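Local atomic coordinates of putative surface anchored protein (Clostridium perfringens B, PDB entry 4NI6), a protein that probably builds the shaft of a bacterial cell-surface adhesin from repeated immunoglobulin-like domains, stabilised by an ester cross-link that forms autocatalytically. Residues K4-V7 and V12-S15; D10-N13 and E19-V22; V31-T36 and Y98-N103; G52-V57 and G88-Q93. All coordinates share one frame; numbering follows the deposited sequence.

Contact 1 of 4, residues K4-V7 and V12-S15; sequences KTTV and VNGS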
# COMPACT_ATOMS: atom_id res chain seq x y z
N LYS A 4 6.94 1.15 5.69
CA LYS A 4 7.37 1.79 4.43
C LYS A 4 6.83 0.96 3.28
O LYS A 4 6.68 -0.25 3.40
CB LYS A 4 8.89 1.78 4.34
CG LYS A 4 9.57 2.67 5.38
CD LYS A 4 11.03 2.29 5.59
CE LYS A 4 11.81 2.33 4.28
NZ LYS A 4 11.91 0.99 3.65
N THR A 5 6.49 1.60 2.17
CA THR A 5 5.85 0.89 1.05
C THR A 5 6.42 1.31 -0.29
O THR A 5 6.87 2.44 -0.44
CB THR A 5 4.33 1.12 1.06
OG1 THR A 5 4.08 2.51 0.75
CG2 THR A 5 3.68 0.80 2.40
N THR A 6 6.47 0.35 -1.20
CA THR A 6 6.90 0.60 -2.57
C THR A 6 5.90 -0.05 -3.52
O THR A 6 5.75 -1.27 -3.56
CB THR A 6 8.29 -0.01 -2.81
OG1 THR A 6 9.20 0.42 -1.78
CG2 THR A 6 8.85 0.44 -4.15
N VAL A 7 5.26 0.77 -4.35
CA VAL A 7 4.37 0.25 -5.38
C VAL A 7 5.15 -0.25 -6.58
O VAL A 7 6.23 0.23 -6.87
CB VAL A 7 3.35 1.34 -5.81
CG1 VAL A 7 4.00 2.48 -6.59
CG2 VAL A 7 2.17 0.74 -6.57
N VAL A 12 7.34 -2.07 -12.56
CA VAL A 12 8.13 -0.83 -12.45
C VAL A 12 7.90 -0.22 -11.06
O VAL A 12 6.78 0.08 -10.71
CB VAL A 12 7.69 0.19 -13.52
CG1 VAL A 12 8.47 1.47 -13.33
CG2 VAL A 12 7.89 -0.40 -14.92
N ASN A 13 8.97 -0.06 -10.27
CA ASN A 13 8.86 0.35 -8.88
C ASN A 13 8.76 1.86 -8.77
O ASN A 13 9.50 2.58 -9.45
CB ASN A 13 10.08 -0.10 -8.07
CG ASN A 13 10.16 -1.59 -7.91
OD1 ASN A 13 9.13 -2.24 -7.71
ND2 ASN A 13 11.37 -2.08 -7.66
N GLY A 14 8.00 2.33 -7.78
CA GLY A 14 8.12 3.72 -7.36
C GLY A 14 9.37 3.89 -6.50
O GLY A 14 9.97 2.90 -6.07
N SER A 15 9.83 5.12 -6.29
CA SER A 15 10.88 5.41 -5.30
C SER A 15 10.52 6.73 -4.63
O SER A 15 9.62 7.43 -5.09
CB SER A 15 12.25 5.53 -5.96
OG SER A 15 12.44 6.85 -6.43
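The flat carbonyl of Val7 receives Gly14 N at 2.9 Å from Val7 O, the donor tilted 23° from the carbonyl plane. With an N-H...O angle of 163° this backbone bond is nearly straight. Asn13 then brings its alpha hydrogen to the same acceptor, with Asn13 CA 3.3 Å from Val7 O, so one strong and one weak donor from consecutive residues share the oxygen. A second carbonyl, that of Gly14, meets a methyl: Thr6 CG2 lies 3.3 Å from Gly14 O. Rotation about the first side-chain bond of Thr6 places this methyl trans to the backbone nitrogen and turns OG1 to the nitrogen's side (chi1 -51°). Asn13 meets Thr6 through carbon and not its amide: its CB lies 4.1 Å from Thr6 CG2, the two side chains crossing at a slant. Glycine suits position 14 because the side of its CA that faces Val7 CG1 is tightly packed; that methyl is also 4.2 Å from Gly14 N. The segments belong to a beta hairpin in which strand 12-13 borders strand 3-9. On the latter strand, Thr5 is joined covalently to Gln135 through its OG1, the internal ester cross-link of the domain. Between these two segments there is one conventional hydrogen bond, from Gly14 just after strand 12-13, supplemented by a CA-H...O contact and methyl packing, a modest join compared with the covalent link nearby.

Contact 2 of 4, residues D10-N13 and E19-V22; sequences DGVN and EALV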
# COMPACT_ATOMS: atom_id res chain seq x y z
N ASP A 10 3.08 -2.80 -13.26
CA ASP A 10 3.66 -3.65 -14.31
C ASP A 10 5.17 -3.90 -14.03
O ASP A 10 5.97 -4.03 -14.94
CB ASP A 10 3.38 -3.07 -15.70
CG ASP A 10 1.80 -3.09 -16.03
OD1 ASP A 10 0.91 -4.04 -15.41
OD2 ASP A 10 1.56 -2.34 -17.11
N GLY A 11 5.52 -4.08 -12.77
CA GLY A 11 6.89 -4.45 -12.42
C GLY A 11 7.82 -3.27 -12.20
O GLY A 11 8.93 -3.44 -11.66
N VAL A 12 7.34 -2.07 -12.56
CA VAL A 12 8.13 -0.83 -12.45
C VAL A 12 7.90 -0.22 -11.06
O VAL A 12 6.78 0.08 -10.71
CB VAL A 12 7.69 0.19 -13.52
CG1 VAL A 12 8.47 1.47 -13.33
CG2 VAL A 12 7.89 -0.40 -14.92
N ASN A 13 8.97 -0.06 -10.27
CA ASN A 13 8.86 0.35 -8.88
C ASN A 13 8.76 1.86 -8.77
O ASN A 13 9.50 2.58 -9.45
CB ASN A 13 10.08 -0.10 -8.07
CG ASN A 13 10.16 -1.59 -7.91
OD1 ASN A 13 9.13 -2.24 -7.71
ND2 ASN A 13 11.37 -2.08 -7.66
N GLU A 19 7.77 8.75 -8.95
CA GLU A 19 6.62 7.85 -9.07
C GLU A 19 6.91 6.75 -10.09
O GLU A 19 7.67 6.96 -11.05
CB GLU A 19 5.38 8.65 -9.52
CG GLU A 19 4.95 9.82 -8.65
CD GLU A 19 5.66 11.14 -8.92
OE1 GLU A 19 6.66 11.20 -9.69
OE2 GLU A 19 5.14 12.15 -8.36
N ALA A 20 6.28 5.59 -9.91
CA ALA A 20 6.30 4.55 -10.96
C ALA A 20 5.55 5.05 -12.19
O ALA A 20 4.40 5.43 -12.09
CB ALA A 20 5.63 3.29 -10.45
N LEU A 21 6.22 5.04 -13.34
CA LEU A 21 5.59 5.50 -14.56
C LEU A 21 5.09 4.34 -15.43
O LEU A 21 5.78 3.33 -15.63
CB LEU A 21 6.58 6.35 -15.36
CG LEU A 21 7.03 7.66 -14.71
CD1 LEU A 21 8.00 8.43 -15.58
CD2 LEU A 21 5.86 8.53 -14.27
N VAL A 22 3.85 4.47 -15.85
CA VAL A 22 3.27 3.56 -16.84
C VAL A 22 3.09 4.29 -18.16
O VAL A 22 2.45 5.34 -18.18
CB VAL A 22 1.88 3.05 -16.37
CG1 VAL A 22 1.30 2.07 -17.39
CG2 VAL A 22 1.95 2.41 -14.99
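Val12 and Ala20 point their CB atoms at each other's segment, and their side chains meet through Val12 CG1 and Ala20 CB, 4.4 Å apart. The alanine methyl lies closer to the backbone of the other segment than to the valine branch: Ala20 CB is 3.4 Å from Val12 O and 3.8 Å from Asn13 C. Such closeness to a peptide suits a residue whose side chain is one methyl group. Val12 holds CG1 trans to its backbone nitrogen (chi1 177°), which carries that methyl across to the backbone of the other segment, 4.0 Å from Leu21 O. The long side chain of Leu21 leads off and packs on Ile138 instead. In this region the chain of the immunoglobulin-like domain passes from one sheet to the other: strand 12-13 is at the margin of the four-stranded antiparallel sheet, whereas strand 20-22 runs parallel to strand 121-139 in the mixed sheet. Asp10 points at the other segment, and its OD2 comes to 4.4 Å from Val22 CG1, a loose contact. The other carboxylate oxygen of Asp10, OD1, accepts a hydrogen bond from Asp32 N, which ties the turn after strand 3-9 to strand 31-39. Asp10 has positive phi (54°), in the left-handed region that aspartate and asparagine often occupy in turns. Val22 also packs on Ala9 and Val31, between the two sheets.

Contact 3 of 4, residues V31-T36 and Y98-N103; sequences VDVKDT and YVVFEN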
# COMPACT_ATOMS: atom_id res chain seq x y z
N VAL A 31 -3.28 -2.17 -15.74
CA VAL A 31 -1.99 -2.06 -15.06
C VAL A 31 -2.03 -3.03 -13.88
O VAL A 31 -2.96 -2.97 -13.08
CB VAL A 31 -1.78 -0.61 -14.56
CG1 VAL A 31 -0.43 -0.46 -13.87
CG2 VAL A 31 -1.90 0.39 -15.72
N ASP A 32 -1.09 -3.97 -13.82
CA ASP A 32 -0.93 -4.82 -12.63
C ASP A 32 -0.28 -4.05 -11.50
O ASP A 32 0.81 -3.51 -11.68
CB ASP A 32 -0.12 -6.07 -12.96
CG ASP A 32 -0.72 -6.87 -14.11
OD1 ASP A 32 -1.93 -6.74 -14.39
OD2 ASP A 32 0.05 -7.62 -14.75
N VAL A 33 -0.97 -3.93 -10.37
CA VAL A 33 -0.47 -3.07 -9.30
C VAL A 33 -0.22 -3.92 -8.07
O VAL A 33 -1.11 -4.62 -7.61
CB VAL A 33 -1.48 -1.96 -8.94
CG1 VAL A 33 -0.94 -1.07 -7.81
CG2 VAL A 33 -1.80 -1.12 -10.17
N LYS A 34 1.03 -3.93 -7.63
CA LYS A 34 1.44 -4.68 -6.45
C LYS A 34 2.11 -3.70 -5.49
O LYS A 34 2.46 -2.57 -5.85
CB LYS A 34 2.44 -5.78 -6.82
CG LYS A 34 1.89 -6.89 -7.67
CD LYS A 34 2.97 -7.90 -8.01
CE LYS A 34 2.66 -8.63 -9.31
NZ LYS A 34 3.22 -10.01 -9.31
N ASP A 35 2.15 -4.05 -4.21
CA ASP A 35 2.80 -3.18 -3.23
C ASP A 35 3.63 -4.04 -2.28
O ASP A 35 3.21 -5.13 -1.89
CB ASP A 35 1.73 -2.45 -2.41
CG ASP A 35 2.27 -1.25 -1.65
OD1 ASP A 35 2.88 -0.38 -2.33
OD2 ASP A 35 2.04 -1.11 -0.42
N THR A 36 4.85 -3.59 -2.05
CA THR A 36 5.74 -4.20 -1.05
C THR A 36 5.73 -3.37 0.23
O THR A 36 5.85 -2.15 0.18
CB THR A 36 7.16 -4.30 -1.61
OG1 THR A 36 7.10 -5.10 -2.79
CG2 THR A 36 8.09 -4.96 -0.66
N TYR A 98 -2.17 7.75 -9.07
CA TYR A 98 -2.73 6.86 -8.05
C TYR A 98 -1.70 6.59 -6.98
O TYR A 98 -0.53 6.46 -7.26
CB TYR A 98 -3.15 5.51 -8.65
CG TYR A 98 -4.17 5.67 -9.78
CD1 TYR A 98 -3.76 5.94 -11.11
CD2 TYR A 98 -5.51 5.62 -9.53
CE1 TYR A 98 -4.69 6.21 -12.13
CE2 TYR A 98 -6.44 5.89 -10.53
CZ TYR A 98 -6.02 6.15 -11.82
OH TYR A 98 -6.94 6.33 -12.82
N VAL A 99 -2.16 6.43 -5.73
CA VAL A 99 -1.27 6.14 -4.59
C VAL A 99 -1.83 4.99 -3.76
O VAL A 99 -3.02 4.85 -3.60
CB VAL A 99 -1.04 7.43 -3.76
CG1 VAL A 99 -2.33 7.94 -3.12
CG2 VAL A 99 0.05 7.25 -2.70
N VAL A 100 -0.89 4.19 -3.25
CA VAL A 100 -1.25 3.07 -2.37
C VAL A 100 -1.14 3.45 -0.90
O VAL A 100 -0.14 4.05 -0.50
CB VAL A 100 -0.37 1.85 -2.63
CG1 VAL A 100 -0.72 0.70 -1.69
CG2 VAL A 100 -0.48 1.39 -4.08
N PHE A 101 -2.24 3.20 -0.19
CA PHE A 101 -2.29 3.29 1.27
C PHE A 101 -2.24 1.87 1.86
O PHE A 101 -2.80 0.93 1.29
CB PHE A 101 -3.61 3.91 1.65
CG PHE A 101 -3.72 5.40 1.47
CD1 PHE A 101 -2.72 6.16 0.88
CD2 PHE A 101 -4.88 6.04 1.89
CE1 PHE A 101 -2.86 7.53 0.72
CE2 PHE A 101 -5.03 7.42 1.75
CZ PHE A 101 -4.02 8.16 1.15
N GLU A 102 -1.64 1.73 3.06
CA GLU A 102 -1.61 0.44 3.77
C GLU A 102 -1.90 0.65 5.26
O GLU A 102 -1.48 1.66 5.83
CB GLU A 102 -0.23 -0.19 3.67
CG GLU A 102 0.18 -0.64 2.28
CD GLU A 102 -0.52 -1.89 1.75
OE1 GLU A 102 -0.24 -2.27 0.57
OE2 GLU A 102 -1.44 -2.43 2.39
N ASN A 103 -2.71 -0.24 5.80
CA ASN A 103 -3.09 -0.22 7.21
C ASN A 103 -2.99 -1.64 7.74
O ASN A 103 -3.69 -2.54 7.28
CB ASN A 103 -4.50 0.26 7.30
CG ASN A 103 -4.95 0.47 8.72
OD1 ASN A 103 -4.96 1.60 9.22
ND2 ASN A 103 -5.30 -0.61 9.40
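Asp35 and Val100 bury the most surface here, and Glu102 comes next. Asp35 reaches from strand 31-36 into the interior with CG trans to its backbone nitrogen (chi1 -163°), which directs the carboxylate at the opposing strand. Its OD2 lies 3.5 Å from Val100 CG1, and its OD1 comes to 4.0 Å from Val100 CB, so the valine presents hydrocarbon to the acid along both oxygens. Glu102 approaches Asp35 from the opposite direction. Its chain bends at the second torsion, and this fold brings OE1 to 2.7 Å from Asp35 OD2, while Glu102 CG is 3.3 Å from the same oxygen. The two carboxylate planes differ by just 17°, so the acids meet with their flat groups almost aligned. Toward the start of the first segment the contact is apolar, with Val33 CG1 4.5 Å from Val100 CG2. Valines suit this part of the interior because their branched, compact side chains fill the gap between two layers of strand. Polar groups are less usual at such a depth, but these acids border the ester cross-link: Thr5, bonded covalently to Gln135, touches both Asp35 and Glu102. The strand axes stand 9.0 Å apart and run at 43° to each other, in keeping with two sheets packed face to face in a sandwich. Strand 31-39 lies between strands 3-9 and 81-90 in one sheet, and strand 97-106 lies between 47-57 and 121-139 in the other, with Val7 and Leu54 both packing on Val100.

Contact 4 of 4, residues G52-V57 and G88-Q93; sequences GKLMHV and GNQKLQ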
# COMPACT_ATOMS: atom_id res chain seq x y z
N GLY A 52 -4.92 -2.80 2.01
CA GLY A 52 -4.33 -1.87 1.04
C GLY A 52 -5.40 -1.25 0.19
O GLY A 52 -6.40 -1.88 -0.12
N LYS A 53 -5.23 0.04 -0.05
CA LYS A 53 -6.14 0.79 -0.90
C LYS A 53 -5.37 1.50 -1.99
O LYS A 53 -4.30 2.06 -1.77
CB LYS A 53 -6.91 1.81 -0.09
CG LYS A 53 -7.87 1.17 0.91
CD LYS A 53 -8.57 2.20 1.76
CE LYS A 53 -9.50 1.51 2.75
NZ LYS A 53 -10.51 0.70 2.01
N LEU A 54 -5.92 1.46 -3.21
CA LEU A 54 -5.38 2.21 -4.33
C LEU A 54 -6.28 3.43 -4.52
O LEU A 54 -7.48 3.27 -4.77
CB LEU A 54 -5.38 1.35 -5.60
CG LEU A 54 -4.73 1.95 -6.84
CD1 LEU A 54 -3.27 2.28 -6.59
CD2 LEU A 54 -4.89 1.01 -8.02
N MET A 55 -5.72 4.61 -4.34
CA MET A 55 -6.48 5.87 -4.34
C MET A 55 -6.12 6.71 -5.57
O MET A 55 -4.94 6.92 -5.83
CB MET A 55 -6.11 6.67 -3.10
CG MET A 55 -6.26 5.91 -1.78
SD MET A 55 -7.93 5.29 -1.42
CE MET A 55 -8.74 6.85 -1.14
N HIS A 56 -7.13 7.17 -6.28
CA HIS A 56 -6.96 8.15 -7.34
C HIS A 56 -6.77 9.51 -6.71
O HIS A 56 -7.58 9.95 -5.90
CB HIS A 56 -8.20 8.09 -8.23
CG HIS A 56 -8.21 9.07 -9.35
ND1 HIS A 56 -9.37 9.44 -9.93
CD2 HIS A 56 -7.21 9.77 -10.01
CE1 HIS A 56 -9.12 10.27 -10.96
NE2 HIS A 56 -7.81 10.50 -11.01
N VAL A 57 -5.62 10.12 -7.00
CA VAL A 57 -5.26 11.44 -6.47
C VAL A 57 -5.64 12.52 -7.46
O VAL A 57 -5.03 12.61 -8.53
CB VAL A 57 -3.74 11.56 -6.21
CG1 VAL A 57 -3.41 12.90 -5.56
CG2 VAL A 57 -3.25 10.40 -5.39
N GLY A 88 -3.77 -7.05 -8.34
CA GLY A 88 -4.06 -7.59 -9.66
C GLY A 88 -4.18 -6.51 -10.72
O GLY A 88 -3.74 -5.37 -10.55
N ASN A 89 -4.81 -6.88 -11.82
CA ASN A 89 -4.99 -5.99 -12.96
C ASN A 89 -6.01 -4.89 -12.66
O ASN A 89 -7.10 -5.18 -12.17
CB ASN A 89 -5.46 -6.79 -14.19
CG ASN A 89 -5.61 -5.92 -15.43
OD1 ASN A 89 -6.65 -5.30 -15.64
ND2 ASN A 89 -4.51 -5.72 -16.13
N GLN A 90 -5.60 -3.64 -12.87
CA GLN A 90 -6.46 -2.50 -12.61
C GLN A 90 -6.60 -1.70 -13.88
O GLN A 90 -5.63 -1.40 -14.57
CB GLN A 90 -5.85 -1.64 -11.50
CG GLN A 90 -5.75 -2.38 -10.16
CD GLN A 90 -7.12 -2.61 -9.56
OE1 GLN A 90 -7.98 -1.74 -9.64
NE2 GLN A 90 -7.30 -3.73 -8.86
N LYS A 91 -7.83 -1.32 -14.18
CA LYS A 91 -8.06 -0.58 -15.41
C LYS A 91 -8.02 0.93 -15.15
O LYS A 91 -9.03 1.52 -14.78
CB LYS A 91 -9.33 -1.05 -16.15
CG LYS A 91 -9.33 -2.51 -16.64
CD LYS A 91 -8.61 -2.73 -17.97
CE LYS A 91 -8.53 -4.22 -18.32
NZ LYS A 91 -9.82 -4.74 -18.89
N LEU A 92 -6.80 1.46 -15.07
CA LEU A 92 -6.51 2.85 -14.67
C LEU A 92 -6.62 3.86 -15.82
O LEU A 92 -6.61 3.49 -17.01
CB LEU A 92 -5.13 2.94 -14.03
CG LEU A 92 -4.93 1.99 -12.84
CD1 LEU A 92 -3.57 2.19 -12.19
CD2 LEU A 92 -6.02 2.21 -11.80
N GLN A 93 -6.79 5.14 -15.47
CA GLN A 93 -7.09 6.19 -16.47
C GLN A 93 -5.78 6.82 -16.93
O GLN A 93 -4.98 7.31 -16.13
CB GLN A 93 -7.99 7.26 -15.83
CG GLN A 93 -9.45 6.84 -15.68
CD GLN A 93 -10.25 7.77 -14.78
OE1 GLN A 93 -11.11 7.30 -13.94
NE2 GLN A 93 -10.01 9.10 -14.96
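At one margin of the beta sandwich, Leu54 of strand 47-57, in the mixed sheet, meets Gln90 and Leu92 as the chain leaves strand 81-90 of the facing sheet. Leu54 CD2 is the shared point, 4.1 Å from Gln90 CG and 4.1 Å from Leu92 CD2. Leu54 extends with CG trans to its backbone nitrogen (chi1 -175°), which carries the branched end across the gap. It slides past Gln90 in the opposite direction and meets Leu92 at a slant. Gln90 touches it with aliphatic carbon; its chain folds at the second torsion (chi2 -70°), and the amide NE2 binds Phe87 O. A glutamine suits this margin because its methylenes can pack while its polar end serves the backbone. Between the two contact residues Lys91 is the centre of an inverse gamma turn, and Leu92 N makes a weak bond to Gln90 O. After the turn the end of Leu92 comes nearer Leu54 and also packs on Tyr98, Leu137 and Val139. Farther out, His56 CE1 is 4.3 Å from Gln93 NE2, and the amide approaches the ring obliquely. The ring has firmer neighbours: NE2 of His56 is hydrogen-bonded to Glu96, and the ring meets Tyr98. Across the two segments, therefore, cohesion rests on van der Waals packing of aliphatic carbons, while NE2 of Gln90 and NE2 of His56 bond to Phe87 O and Glu96.

Overall arrangement
The four contacts follow the chain through one immunoglobulin-like domain. Contacts 1 and 2 come first, their centres 8 Å apart, and share Val12 and Asn13 on strand 12-13: contact 1 pairs that strand with strand 3-9 in the hairpin, and contact 2 carries on to the other sheet. Contact 3, about 8 Å from contact 1 between centres, bridges the two sheets near the middle of the domain, and strands 3-9 and 31-39 are neighbours there. Contact 4 joins the same sheets toward one margin, its centre 7 Å from that of contact 3, and its segments fall between those of contact 3 in sequence. Contacts 2, 3 and 4 join the two layers, with contact 3 beside the ester cross-link, consistent with a sturdy shaft module.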